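Local atomic coordinates of ornithine carbamoyltransferase (Gloeobacter violaceus, PDB entry 3GD5), a protein that probably catalyses the reversible transfer of the carbamoyl group from carbamoyl phosphate to ornithine, giving citrulline and phosphate in arginine biosynthesis. Residues L145-I148 with R149-G153; D165-N168 with V169-S172; E204-G207 with R208-A211. All coordinates share one frame; numbering follows the deposited sequence.

Contact 1: residues L145-I148 with R149-G153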
loop_
_atom_site.group_PDB
_atom_site.type_symbol
_atom_site.label_atom_id
_atom_site.label_comp_id
_atom_site.label_asym_id
_atom_site.label_seq_id
_atom_site.Cartn_x
_atom_site.Cartn_y
_atom_site.Cartn_z
ATOM N N LEU A 145 1.608 17.664 -36.615
ATOM C CA LEU A 145 2.056 18.233 -37.883
ATOM C C LEU A 145 1.324 17.562 -39.039
ATOM O O LEU A 145 0.841 18.231 -39.947
ATOM C CB LEU A 145 3.566 18.033 -38.029
ATOM C CG LEU A 145 4.520 19.230 -37.902
ATOM C CD1 LEU A 145 3.998 20.275 -36.942
ATOM C CD2 LEU A 145 5.883 18.716 -37.462
ATOM N N LEU A 146 1.236 16.237 -38.977
ATOM C CA LEU A 146 0.564 15.435 -39.992
ATOM C C LEU A 146 -0.927 15.768 -40.020
ATOM O O LEU A 146 -1.582 15.673 -41.058
ATOM C CB LEU A 146 0.759 13.951 -39.670
ATOM C CG LEU A 146 0.697 12.884 -40.765
ATOM C CD1 LEU A 146 0.800 11.519 -40.100
ATOM C CD2 LEU A 146 -0.593 12.981 -41.556
ATOM N N THR A 147 -1.464 16.158 -38.872
ATOM C CA THR A 147 -2.874 16.500 -38.793
ATOM C C THR A 147 -3.101 17.877 -39.407
ATOM O O THR A 147 -4.059 18.076 -40.144
ATOM C CB THR A 147 -3.372 16.507 -37.334
ATOM O OG1 THR A 147 -3.117 15.229 -36.736
ATOM C CG2 THR A 147 -4.875 16.792 -37.284
ATOM N N ILE A 148 -2.211 18.820 -39.101
ATOM C CA ILE A 148 -2.313 20.178 -39.628
ATOM C C ILE A 148 -2.220 20.112 -41.143
ATOM O O ILE A 148 -3.025 20.719 -41.847
ATOM C CB ILE A 148 -1.186 21.091 -39.080
ATOM C CG1 ILE A 148 -1.320 21.222 -37.560
ATOM C CG2 ILE A 148 -1.255 22.467 -39.730
ATOM C CD1 ILE A 148 -0.247 22.083 -36.917
ATOM N N ARG A 149 -1.241 19.359 -41.635
ATOM C CA ARG A 149 -1.042 19.184 -43.067
ATOM C C ARG A 149 -2.325 18.675 -43.727
ATOM O O ARG A 149 -2.756 19.205 -44.743
ATOM C CB ARG A 149 0.117 18.208 -43.312
ATOM C CG ARG A 149 0.096 17.487 -44.664
ATOM C CD ARG A 149 0.383 18.390 -45.855
ATOM N NE ARG A 149 1.761 18.877 -45.873
ATOM C CZ ARG A 149 2.356 19.391 -46.948
ATOM N NH1 ARG A 149 3.614 19.818 -46.883
ATOM N NH2 ARG A 149 1.697 19.464 -48.099
ATOM N N GLU A 150 -2.941 17.656 -43.142
ATOM C CA GLU A 150 -4.171 17.101 -43.699
ATOM C C GLU A 150 -5.321 18.105 -43.674
ATOM O O GLU A 150 -6.289 17.951 -44.416
ATOM C CB GLU A 150 -4.592 15.840 -42.935
ATOM C CG GLU A 150 -3.562 14.718 -42.940
ATOM C CD GLU A 150 -4.033 13.479 -42.181
ATOM O OE1 GLU A 150 -4.526 13.630 -41.040
ATOM O OE2 GLU A 150 -3.903 12.356 -42.725
ATOM N N ASN A 151 -5.225 19.125 -42.825
ATOM C CA ASN A 151 -6.283 20.128 -42.734
ATOM C C ASN A 151 -6.101 21.366 -43.617
ATOM O O ASN A 151 -7.085 21.959 -44.063
ATOM C CB ASN A 151 -6.476 20.593 -41.287
ATOM C CG ASN A 151 -7.334 19.644 -40.477
ATOM O OD1 ASN A 151 -6.873 18.587 -40.040
ATOM N ND2 ASN A 151 -8.598 20.010 -40.282
ATOM N N PHE A 152 -4.859 21.765 -43.865
ATOM C CA PHE A 152 -4.615 22.947 -44.678
ATOM C C PHE A 152 -3.839 22.660 -45.963
ATOM O O PHE A 152 -3.574 23.568 -46.753
ATOM C CB PHE A 152 -3.870 24.005 -43.861
ATOM C CG PHE A 152 -4.628 24.494 -42.660
ATOM C CD1 PHE A 152 -4.458 23.887 -41.417
ATOM C CD2 PHE A 152 -5.504 25.569 -42.765
ATOM C CE1 PHE A 152 -5.146 24.347 -40.298
ATOM C CE2 PHE A 152 -6.199 26.040 -41.649
ATOM C CZ PHE A 152 -6.019 25.429 -40.414
ATOM N N GLY A 153 -3.475 21.400 -46.168
ATOM C CA GLY A 153 -2.735 21.031 -47.362
ATOM C C GLY A 153 -1.350 21.649 -47.423
ATOM O O GLY A 153 -0.715 21.658 -48.475
#
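Glu150 lies one helical turn beyond Leu146, and the two side chains touch. Glu150 CB rests 3.6 Å from Leu146 O. CG is modelled too near that same oxygen for the approach to be trusted. From CG the chain runs extended (chi2 -179°), which carries the carboxylate back along the helix. There Glu150 CD meets Leu146 CD2 at 3.5 Å, so the Leu146 methyl lies against the carboxylate carbon. At the tip, OE1 bonds to Asn299 ND2, and OE2 forms salt bridges with Lys38 and Arg39. Both oxygens therefore have partners, and the positive charges probably stabilise the ionised form.

The segment is the last two turns of helix 138-152, which starts at the carbamoyl phosphate site assigned by similarity. Residue Gly153 ends the helix with positive phi, and its N bonds to Arg149 O. Regular i to i+4 bonding appears in Arg149 N to Leu145 O, 2.9 Å.

Near the end Ile148 O takes two donors. Phe152 N lies 2.9 Å from Ile148 O and nearly straight out from the carbonyl. Asn151 N bonds to the same oxygen from above the carbonyl plane. Ile148 O also sits at the edge of the Phe152 ring, 3.5 Å from CD1. Ile148 CG2 reaches Phe152 CD1 at 3.9 Å. Both side chains also pack on Leu158, Ile228 and, from neighbouring strand 268-271, Leu270 or Ile268.

Contact 2: residues D165-N168 with V169-S172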
loop_
_atom_site.group_PDB
_atom_site.type_symbol
_atom_site.label_atom_id
_atom_site.label_comp_id
_atom_site.label_asym_id
_atom_site.label_seq_id
_atom_site.Cartn_x
_atom_site.Cartn_y
_atom_site.Cartn_z
ATOM N N ASP A 165 0.982 25.629 -20.327
ATOM C CA ASP A 165 2.282 25.433 -19.695
ATOM C C ASP A 165 3.361 25.058 -20.704
ATOM O O ASP A 165 3.165 24.170 -21.532
ATOM C CB ASP A 165 2.154 24.352 -18.616
ATOM C CG ASP A 165 3.491 23.895 -18.072
ATOM O OD1 ASP A 165 4.429 24.712 -17.979
ATOM O OD2 ASP A 165 3.595 22.705 -17.716
ATOM N N GLY A 166 4.491 25.756 -20.648
ATOM C CA GLY A 166 5.591 25.467 -21.557
ATOM C C GLY A 166 6.223 24.156 -21.136
ATOM O O GLY A 166 7.209 24.133 -20.392
ATOM N N ASN A 167 5.653 23.060 -21.627
ATOM C CA ASN A 167 6.099 21.719 -21.275
ATOM C C ASN A 167 6.771 20.956 -22.404
ATOM O O ASN A 167 7.205 21.534 -23.397
ATOM C CB ASN A 167 4.897 20.914 -20.798
ATOM C CG ASN A 167 3.760 20.927 -21.808
ATOM O OD1 ASN A 167 3.958 21.270 -22.981
ATOM N ND2 ASN A 167 2.566 20.547 -21.365
ATOM N N ASN A 168 6.826 19.636 -22.244
ATOM C CA ASN A 168 7.436 18.773 -23.235
ATOM C C ASN A 168 6.853 18.917 -24.638
ATOM O O ASN A 168 7.608 18.950 -25.604
ATOM C CB ASN A 168 7.384 17.295 -22.797
ATOM C CG ASN A 168 6.062 16.905 -22.134
ATOM O OD1 ASN A 168 5.006 17.494 -22.398
ATOM N ND2 ASN A 168 6.119 15.887 -21.275
ATOM N N VAL A 169 5.533 19.018 -24.770
ATOM C CA VAL A 169 4.944 19.138 -26.105
ATOM C C VAL A 169 5.193 20.526 -26.701
ATOM O O VAL A 169 5.395 20.663 -27.903
ATOM C CB VAL A 169 3.419 18.823 -26.113
ATOM C CG1 VAL A 169 3.146 17.587 -25.278
ATOM C CG2 VAL A 169 2.622 19.998 -25.605
ATOM N N ALA A 170 5.176 21.550 -25.854
ATOM C CA ALA A 170 5.440 22.906 -26.304
ATOM C C ALA A 170 6.839 22.887 -26.909
ATOM O O ALA A 170 7.055 23.405 -28.007
ATOM C CB ALA A 170 5.387 23.874 -25.124
ATOM N N HIS A 171 7.779 22.274 -26.187
ATOM C CA HIS A 171 9.170 22.151 -26.637
ATOM C C HIS A 171 9.266 21.492 -28.006
ATOM O O HIS A 171 9.981 21.968 -28.890
ATOM C CB HIS A 171 9.981 21.307 -25.657
ATOM C CG HIS A 171 10.323 22.012 -24.386
ATOM N ND1 HIS A 171 10.832 21.354 -23.288
ATOM C CD2 HIS A 171 10.239 23.317 -24.037
ATOM C CE1 HIS A 171 11.046 22.223 -22.316
ATOM N NE2 HIS A 171 10.693 23.421 -22.745
ATOM N N SER A 172 8.559 20.381 -28.169
ATOM C CA SER A 172 8.587 19.670 -29.432
ATOM C C SER A 172 7.846 20.439 -30.523
ATOM O O SER A 172 8.184 20.320 -31.696
ATOM C CB SER A 172 7.990 18.268 -29.269
ATOM O OG SER A 172 8.859 17.431 -28.524
#
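The His171 imidazole has Asn167 O over one face, 3.3 Å above the ring plane and displaced toward the rim. His171 CG is the ring atom nearest this oxygen. The ring of His135 also meets the imidazole, with the planes at about 50°. Both ring nitrogens are used: ND1 bonds to His135 O and NE2 to Asp195 N. These two bonds fix the rotation of the ring and are consistent with a proton on ND1. Asn167 O also accepts from His171 N at 2.9 Å, in a nearly straight bond (166° at the hydrogen).

Asn167 is the N-cap residue of helix 168-180, and its side-chain OD1 makes the capping bond. A chi1 of 54° places CG between the backbone N and the carbonyl carbon, which folds OD1 over the first turn. Asn167 OD1 accepts from Ala170 N at 3.1 Å, close to the direction of its own C=O, and only weakly from Val169 N. Val169 CG2 lies 3.2 Å from Asn167 OD1. The other end of the amide, ND2, has a weak bond to Asp232, an ornithine-site residue by similarity.

This is the turn after the first strand of a Rossmann-like domain, where strand 159-163 gives way to a helix. Gly166 makes an inverse gamma turn just before the cap, and its CA lies 3.9 Å from Ala170 CB.

Asn168, assigned to the ornithine site by similarity, turns OD1 back to Val169 N in a weak bond of 2.9 Å. Val169 CG1 lies 3.4 Å from Asn168 OD1. Asn168 ND2 bonds to Thr133 O. Ser172 N closes the next turn on Asn168 O, while Ser172 OG bonds to Glu136 and to His137 N.

Contact 3: residues E204-G207 with R208-A211; sequences EIAG and RTGA
Ala206 O takes bonds from three successive backbone N-H groups. Gly210 N makes the shortest, 2.7 Å to Ala206 O, tilted 25° from the carbonyl plane. Thr209 N adds a weak bond. This is a Schellman-like C-cap: Ala211 N makes the weak 6→1 bond to Ala206 O, but the 5→2 bond of the full motif is not formed. Gly210 leaves the helical region with positive phi, and the chain turns out of helix 196-209 toward strand 213-216, within a beta-alpha-beta unit of the ornithine-binding domain.

One residue earlier, Ile205 O accepts from two donors. Arg208 N bonds to Ile205 O at 3.1 Å from above the carbonyl plane, and Thr209 N adds a weak bond. The i to i+3 bond shows the helix losing its regular pattern.

The Arg208 side chain folds back over Ile205. It starts extended and then bends at chi3 (-77°), which brings one face of the guanidinium over Ile205 CA. Arg208 NH2 meets Ile205 CD1 at 3.3 Å, where the two side chains cross. The arginine lies along one side of Ile205, and the salt bridge of NH1 with Glu24 joins this helix end to helix 24-39.

Thr209 has OG1 between its backbone N and carbonyl carbon (chi1 60°). That places Thr209 OG1 3.2 Å from Ala206 CA, and it bonds to Ala178 O of helix 168-180. Ala206 packs on Ala178 as well. Beyond Gly210 the chain folds back on the helix, leaving Ala211 O only 3.0 Å from Ala206 CB and Ala211 CB 4.2 Å from that same methyl.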
loop_
_atom_site.group_PDB
_atom_site.type_symbol
_atom_site.label_atom_id
_atom_site.label_comp_id
_atom_site.label_asym_id
_atom_site.label_seq_id
_atom_site.Cartn_x
_atom_site.Cartn_y
_atom_site.Cartn_z
ATOM N N GLU A 204 16.691 29.689 -34.089
ATOM C CA GLU A 204 17.807 29.444 -34.994
ATOM C C GLU A 204 17.316 28.674 -36.218
ATOM O O GLU A 204 17.676 28.992 -37.351
ATOM C CB GLU A 204 18.896 28.642 -34.279
ATOM C CG GLU A 204 20.062 28.228 -35.172
ATOM C CD GLU A 204 21.051 27.311 -34.465
ATOM O OE1 GLU A 204 22.031 26.876 -35.110
ATOM O OE2 GLU A 204 20.851 27.020 -33.265
ATOM N N ILE A 205 16.489 27.658 -35.984
ATOM C CA ILE A 205 15.947 26.845 -37.067
ATOM C C ILE A 205 15.014 27.672 -37.941
ATOM O O ILE A 205 15.040 27.570 -39.167
ATOM C CB ILE A 205 15.130 25.653 -36.523
ATOM C CG1 ILE A 205 16.027 24.721 -35.707
ATOM C CG2 ILE A 205 14.474 24.900 -37.684
ATOM C CD1 ILE A 205 17.024 23.983 -36.543
ATOM N N ALA A 206 14.177 28.475 -37.294
ATOM C CA ALA A 206 13.209 29.311 -37.987
ATOM C C ALA A 206 13.898 30.354 -38.861
ATOM O O ALA A 206 13.334 30.818 -39.858
ATOM C CB ALA A 206 12.302 29.991 -36.974
ATOM N N GLY A 207 15.120 30.712 -38.481
ATOM C CA GLY A 207 15.867 31.696 -39.236
ATOM C C GLY A 207 16.135 31.227 -40.650
ATOM O O GLY A 207 16.251 32.037 -41.571
ATOM N N ARG A 208 16.215 29.914 -40.822
ATOM C CA ARG A 208 16.488 29.330 -42.125
ATOM C C ARG A 208 15.225 28.861 -42.833
ATOM O O ARG A 208 15.238 28.606 -44.036
ATOM C CB ARG A 208 17.473 28.170 -41.967
ATOM C CG ARG A 208 18.764 28.589 -41.271
ATOM C CD ARG A 208 19.823 27.486 -41.214
ATOM N NE ARG A 208 19.565 26.472 -40.191
ATOM C CZ ARG A 208 18.729 25.449 -40.336
ATOM N NH1 ARG A 208 18.056 25.289 -41.469
ATOM N NH2 ARG A 208 18.575 24.576 -39.349
ATOM N N THR A 209 14.127 28.754 -42.096
ATOM C CA THR A 209 12.876 28.303 -42.694
ATOM C C THR A 209 11.932 29.469 -42.940
ATOM O O THR A 209 10.917 29.323 -43.617
ATOM C CB THR A 209 12.173 27.263 -41.801
ATOM O OG1 THR A 209 11.884 27.845 -40.523
ATOM C CG2 THR A 209 13.061 26.039 -41.614
ATOM N N GLY A 210 12.273 30.624 -42.378
ATOM C CA GLY A 210 11.454 31.810 -42.561
ATOM C C GLY A 210 10.221 31.886 -41.680
ATOM O O GLY A 210 9.291 32.643 -41.972
ATOM N N ALA A 211 10.201 31.100 -40.607
ATOM C CA ALA A 211 9.071 31.105 -39.684
ATOM C C ALA A 211 9.469 31.968 -38.504
ATOM O O ALA A 211 10.654 32.177 -38.266
ATOM C CB ALA A 211 8.763 29.685 -39.216
#

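Overall arrangement
In chain order come contacts 1, 2 and 3, with centres 19 to 20 Å apart. Contacts 1 and 2 come nearest, about 6 Å between closest atoms. Contact 1 ends helix 138-152, contact 2 starts helix 168-180, and contact 3 ends helix 196-209. Contacts 2 and 3 belong to the ornithine-binding domain with its five-stranded parallel sheet. Helix 138-152 begins at carbamoyl phosphate residues assigned by similarity and packs its end on that sheet, so contact 1 joins the two domains. Helix 24-39 touches contacts 1 and 3. Only contact 2 holds a substrate-site residue; contact 1 lies near the carbamoyl phosphate site (Thr147 and Gln140 side chains about 7 Å apart), contact 3 away from both sites.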